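PDB 3H1N: probable glutathione S-transferase from Bordetella bronchiseptica RB50, which probably conjugates glutathione to electrophilic compounds, as glutathione S-transferases do. Local coordinates for residues B[130-135]-B[139-144]; B[195-200]-B[236-241]. All coordinates share one frame; numbering follows the deposited sequence.

Contact 1: B[130-135]-B[139-144]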
loop_
_atom_site.group_PDB
_atom_site.type_symbol
_atom_site.label_atom_id
_atom_site.label_comp_id
_atom_site.label_asym_id
_atom_site.label_seq_id
_atom_site.Cartn_x
_atom_site.Cartn_y
_atom_site.Cartn_z
ATOM N N HIS B 130 16.754 -5.576 4.416
ATOM C CA HIS B 130 16.105 -6.120 5.602
ATOM C C HIS B 130 15.090 -7.207 5.236
ATOM O O HIS B 130 13.889 -7.079 5.533
ATOM C CB HIS B 130 15.449 -5.018 6.447
ATOM C CG HIS B 130 16.441 -4.149 7.146
ATOM N ND1 HIS B 130 16.618 -4.164 8.511
ATOM C CD2 HIS B 130 17.339 -3.262 6.657
ATOM C CE1 HIS B 130 17.583 -3.318 8.833
ATOM N NE2 HIS B 130 18.034 -2.755 7.726
ATOM N N PRO B 131 15.569 -8.291 4.606
ATOM C CA PRO B 131 14.665 -9.337 4.115
ATOM C C PRO B 131 14.094 -10.224 5.207
ATOM O O PRO B 131 13.056 -10.876 4.990
ATOM C CB PRO B 131 15.564 -10.160 3.182
ATOM C CG PRO B 131 16.957 -9.957 3.745
ATOM C CD PRO B 131 16.966 -8.528 4.193
ATOM N N VAL B 132 14.768 -10.273 6.361
ATOM C CA VAL B 132 14.317 -11.108 7.479
ATOM C C VAL B 132 13.422 -10.300 8.430
ATOM O O VAL B 132 12.329 -10.750 8.804
ATOM C CB VAL B 132 15.513 -11.756 8.258
ATOM C CG1 VAL B 132 15.022 -12.548 9.480
ATOM C CG2 VAL B 132 16.369 -12.648 7.337
ATOM N N ALA B 133 13.884 -9.107 8.811
ATOM C CA ALA B 133 13.200 -8.315 9.824
ATOM C C ALA B 133 13.619 -6.858 9.764
ATOM O O ALA B 133 14.820 -6.538 9.769
ATOM C CB ALA B 133 13.489 -8.877 11.203
ATOM N N ALA B 134 12.616 -5.978 9.718
ATOM C CA ALA B 134 12.845 -4.533 9.710
ATOM C C ALA B 134 13.532 -4.105 11.006
ATOM O O ALA B 134 14.322 -3.155 11.018
ATOM C CB ALA B 134 11.518 -3.799 9.529
ATOM N N GLY B 135 13.266 -4.847 12.083
ATOM C CA GLY B 135 13.826 -4.531 13.389
ATOM C C GLY B 135 15.221 -5.055 13.683
ATOM O O GLY B 135 15.754 -4.784 14.753
ATOM N N GLU B 139 23.647 -6.158 9.051
ATOM C CA GLU B 139 24.795 -7.063 9.160
ATOM C C GLU B 139 24.387 -8.488 9.543
ATOM O O GLU B 139 25.022 -9.449 9.125
ATOM C CB GLU B 139 25.829 -6.516 10.149
ATOM C CG GLU B 139 26.595 -5.294 9.632
ATOM C CD GLU B 139 25.748 -4.023 9.540
ATOM O OE1 GLU B 139 24.717 -3.903 10.252
ATOM O OE2 GLU B 139 26.121 -3.136 8.740
ATOM N N ASP B 140 23.304 -8.612 10.308
ATOM C CA ASP B 140 22.843 -9.913 10.776
ATOM C C ASP B 140 21.992 -10.673 9.757
ATOM O O ASP B 140 21.659 -11.838 9.967
ATOM C CB ASP B 140 22.100 -9.757 12.099
ATOM C CG ASP B 140 23.002 -9.247 13.208
ATOM O OD1 ASP B 140 24.120 -9.792 13.375
ATOM O OD2 ASP B 140 22.596 -8.292 13.898
ATOM N N GLN B 141 21.667 -10.018 8.648
ATOM C CA GLN B 141 20.872 -10.657 7.590
ATOM C C GLN B 141 21.489 -10.404 6.211
ATOM O O GLN B 141 20.798 -10.463 5.189
ATOM C CB GLN B 141 19.392 -10.219 7.667
ATOM C CG GLN B 141 19.178 -8.699 7.639
ATOM C CD GLN B 141 17.772 -8.287 8.073
ATOM O OE1 GLN B 141 16.780 -8.816 7.579
ATOM N NE2 GLN B 141 17.688 -7.328 8.989
ATOM N N GLN B 142 22.802 -10.162 6.194
ATOM C CA GLN B 142 23.515 -9.845 4.951
ATOM C C GLN B 142 23.496 -10.977 3.910
ATOM O O GLN B 142 23.331 -10.719 2.724
ATOM C CB GLN B 142 24.965 -9.415 5.221
ATOM C CG GLN B 142 25.629 -8.865 3.954
ATOM C CD GLN B 142 27.140 -8.754 4.045
ATOM O OE1 GLN B 142 27.814 -9.632 4.593
ATOM N NE2 GLN B 142 27.684 -7.679 3.483
ATOM N N ASP B 143 23.679 -12.216 4.351
ATOM C CA ASP B 143 23.648 -13.366 3.436
ATOM C C ASP B 143 22.307 -13.466 2.707
ATOM O O ASP B 143 22.254 -13.757 1.500
ATOM C CB ASP B 143 23.920 -14.676 4.187
ATOM C CG ASP B 143 25.285 -14.695 4.865
ATOM O OD1 ASP B 143 26.187 -13.932 4.463
ATOM O OD2 ASP B 143 25.456 -15.493 5.807
ATOM N N VAL B 144 21.230 -13.253 3.457
ATOM C CA VAL B 144 19.883 -13.248 2.881
ATOM C C VAL B 144 19.742 -12.053 1.919
ATOM O O VAL B 144 19.228 -12.203 0.804
ATOM C CB VAL B 144 18.803 -13.219 3.972
ATOM C CG1 VAL B 144 17.410 -13.241 3.346
ATOM C CG2 VAL B 144 18.986 -14.418 4.924
#
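The loop between helix 105-127 and helix 142-167, in the all-helical C-terminal domain of the glutathione S-transferase fold, is closed by Q141, the N-cap residue of the second helix, whose side-chain amide is bound by the backbone of V132 and A133. OE1 of Q141 takes two N-H groups: V132 N at 2.8 Å, meeting the oxygen almost head-on along the C=O axis (172°), and A133 N at 3.2 Å, which approaches well off that axis (129°) and a little out of the carbonyl plane. On the other branch, Q141 NE2 gives a nearly straight bond to A133 O, 3.1 Å long and lying in the amide plane. With CG between backbone N and carbonyl carbon (chi1 55°) and the chain extended beyond it, the amide reaches across to the loop; these three bonds, with a further one from NE2 to Y137 O, fix its rotation. H130 ND1 also donates to A133 O, at 3.2 Å and in its own ring plane, so that one carbonyl ties the imidazole and the amide together. Beside this polar grip P131 packs on V144, CG to CG1 at a tight 3.3 Å, and V132 CG2 lies 4.0 Å from V144 CG2. The second subunit covers the site: its own P131 and V144 pack on their counterparts here, and its R148 bonds to P131 O, placing this loop, just ahead of helix 142-167, at the dimer interface.

Contact 2: B[195-200]-B[236-241]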
loop_
_atom_site.group_PDB
_atom_site.type_symbol
_atom_site.label_atom_id
_atom_site.label_comp_id
_atom_site.label_asym_id
_atom_site.label_seq_id
_atom_site.Cartn_x
_atom_site.Cartn_y
_atom_site.Cartn_z
ATOM N N LEU B 195 16.763 4.827 -6.197
ATOM C CA LEU B 195 17.396 3.716 -6.912
ATOM C C LEU B 195 18.771 4.097 -7.469
ATOM O O LEU B 195 19.713 3.285 -7.441
ATOM C CB LEU B 195 16.475 3.167 -8.010
ATOM C CG LEU B 195 15.233 2.410 -7.501
ATOM C CD1 LEU B 195 14.264 2.007 -8.632
ATOM C CD2 LEU B 195 15.621 1.166 -6.709
ATOM N N LEU B 196 18.881 5.328 -7.958
ATOM C CA LEU B 196 20.161 5.871 -8.435
ATOM C C LEU B 196 21.213 5.870 -7.334
ATOM O O LEU B 196 22.422 5.652 -7.583
ATOM C CB LEU B 196 19.964 7.293 -8.968
ATOM C CG LEU B 196 19.382 7.437 -10.377
ATOM C CD1 LEU B 196 19.366 8.905 -10.863
ATOM C CD2 LEU B 196 20.207 6.579 -11.342
ATOM N N HIS B 197 20.763 6.151 -6.117
ATOM C CA HIS B 197 21.652 6.178 -4.979
ATOM C C HIS B 197 22.046 4.756 -4.536
ATOM O O HIS B 197 23.233 4.473 -4.325
ATOM C CB HIS B 197 21.017 6.937 -3.817
ATOM C CG HIS B 197 21.787 6.799 -2.543
ATOM N ND1 HIS B 197 22.955 7.498 -2.298
ATOM C CD2 HIS B 197 21.589 6.000 -1.471
ATOM C CE1 HIS B 197 23.425 7.146 -1.112
ATOM N NE2 HIS B 197 22.614 6.236 -0.594
ATOM N N ALA B 198 21.046 3.881 -4.421
ATOM C CA ALA B 198 21.230 2.538 -3.860
ATOM C C ALA B 198 21.872 1.530 -4.811
ATOM O O ALA B 198 22.609 0.645 -4.369
ATOM C CB ALA B 198 19.899 1.983 -3.344
ATOM N N PHE B 199 21.568 1.649 -6.101
ATOM C CA PHE B 199 21.963 0.644 -7.090
ATOM C C PHE B 199 22.524 1.325 -8.311
ATOM O O PHE B 199 21.991 1.150 -9.407
ATOM C CB PHE B 199 20.747 -0.226 -7.467
ATOM C CG PHE B 199 20.278 -1.092 -6.349
ATOM C CD1 PHE B 199 20.865 -2.339 -6.140
ATOM C CD2 PHE B 199 19.272 -0.661 -5.479
ATOM C CE1 PHE B 199 20.456 -3.150 -5.089
ATOM C CE2 PHE B 199 18.879 -1.456 -4.413
ATOM C CZ PHE B 199 19.464 -2.703 -4.225
ATOM N N PRO B 200 23.589 2.127 -8.129
ATOM C CA PRO B 200 24.143 2.906 -9.252
ATOM C C PRO B 200 24.646 2.044 -10.418
ATOM O O PRO B 200 24.433 2.414 -11.580
ATOM C CB PRO B 200 25.267 3.708 -8.602
ATOM C CG PRO B 200 25.636 2.930 -7.395
ATOM C CD PRO B 200 24.336 2.375 -6.882
ATOM N N LEU B 236 17.183 16.110 3.217
ATOM C CA LEU B 236 18.206 15.248 3.802
ATOM C C LEU B 236 18.738 14.270 2.749
ATOM O O LEU B 236 17.953 13.731 1.960
ATOM C CB LEU B 236 17.625 14.471 4.995
ATOM C CG LEU B 236 17.155 15.309 6.193
ATOM C CD1 LEU B 236 16.691 14.406 7.339
ATOM C CD2 LEU B 236 18.247 16.221 6.669
ATOM N N PRO B 237 20.063 14.011 2.746
ATOM C CA PRO B 237 20.587 13.011 1.811
ATOM C C PRO B 237 20.205 11.591 2.252
ATOM O O PRO B 237 19.862 11.375 3.423
ATOM C CB PRO B 237 22.096 13.208 1.902
ATOM C CG PRO B 237 22.325 13.689 3.298
ATOM C CD PRO B 237 21.096 14.490 3.681
ATOM N N PHE B 238 20.253 10.637 1.320
ATOM C CA PHE B 238 20.043 9.235 1.676
ATOM C C PHE B 238 21.189 8.799 2.582
ATOM O O PHE B 238 22.286 9.357 2.526
ATOM C CB PHE B 238 20.005 8.345 0.431
ATOM C CG PHE B 238 18.955 8.738 -0.580
ATOM C CD1 PHE B 238 17.608 8.480 -0.337
ATOM C CD2 PHE B 238 19.318 9.356 -1.776
ATOM C CE1 PHE B 238 16.625 8.837 -1.276
ATOM C CE2 PHE B 238 18.344 9.714 -2.729
ATOM C CZ PHE B 238 16.997 9.454 -2.469
ATOM N N GLY B 239 20.921 7.822 3.435
ATOM C CA GLY B 239 21.930 7.290 4.339
ATOM C C GLY B 239 21.500 5.903 4.762
ATOM O O GLY B 239 21.571 4.959 3.980
ATOM N N ASP B 240 21.044 5.779 5.994
ATOM C CA ASP B 240 20.611 4.476 6.487
ATOM C C ASP B 240 19.111 4.426 6.685
ATOM O O ASP B 240 18.610 3.985 7.724
ATOM C CB ASP B 240 21.396 4.086 7.737
ATOM C CG ASP B 240 22.863 3.894 7.437
ATOM O OD1 ASP B 240 23.261 2.774 7.044
ATOM O OD2 ASP B 240 23.611 4.883 7.544
ATOM N N GLY B 241 18.402 4.862 5.651
ATOM C CA GLY B 241 16.948 4.792 5.618
ATOM C C GLY B 241 16.489 3.649 4.746
ATOM O O GLY B 241 16.984 2.531 4.865
HETATM O O HOH W 1 23.228 4.906 1.665
#
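Where helix 183-198 of the helical C-terminal domain runs out, H197 in its last turn meets F238, which belongs to the irregular tail that follows helix 224-230. Aromatic packing carries the direct contact. The two rings are tilted by 27° and slid apart, with centroids 5.1 Å from each other, so they barely overlap and graze each other rather than stack. The closest approach is a CH-pi contact: F238 CB sits over one face of the imidazole, 3.6 Å from its centroid, and comes to 3.4 Å from H197 CD2. Further along, the side chains run past each other in opposite directions, which brings F238 CD2 within 3.6 Å of H197 CB. H197 CG is anti to the backbone N (chi1 170°), and this carries the imidazole out from the helix alongside F238. The phenyl ring also meets the ring of H190, two turns earlier on the same helix as H197, while H245 touches H197, so each partner has a further neighbour, one on the helix and one in the tail. The polar link is indirect and goes through one water. Lying at the edge of the imidazole and in its plane, the water is 2.7 Å from H197 NE2 and donates a hydrogen bond to G239 O at 2.8 Å.

How the contacts relate
Contact 1 lies far out, its centre about 23 Å from the centre of the chain, yet it is buried, and the second subunit packs over it. Contact 2, about 12 Å from the chain centre by the same measure, is nevertheless a surface contact that no other chain touches. The first joins parts only a few residues apart and relies on direct amide-to-backbone hydrogen bonds with apolar packing; the second brings the late tail back through aromatic packing and a water. Each joins a loop to one of two successive helices, contact 1 at the start of 142-167 and contact 2 at the end of 183-198. R244 bridges the neighbourhoods, touching H130 and bonding to G241.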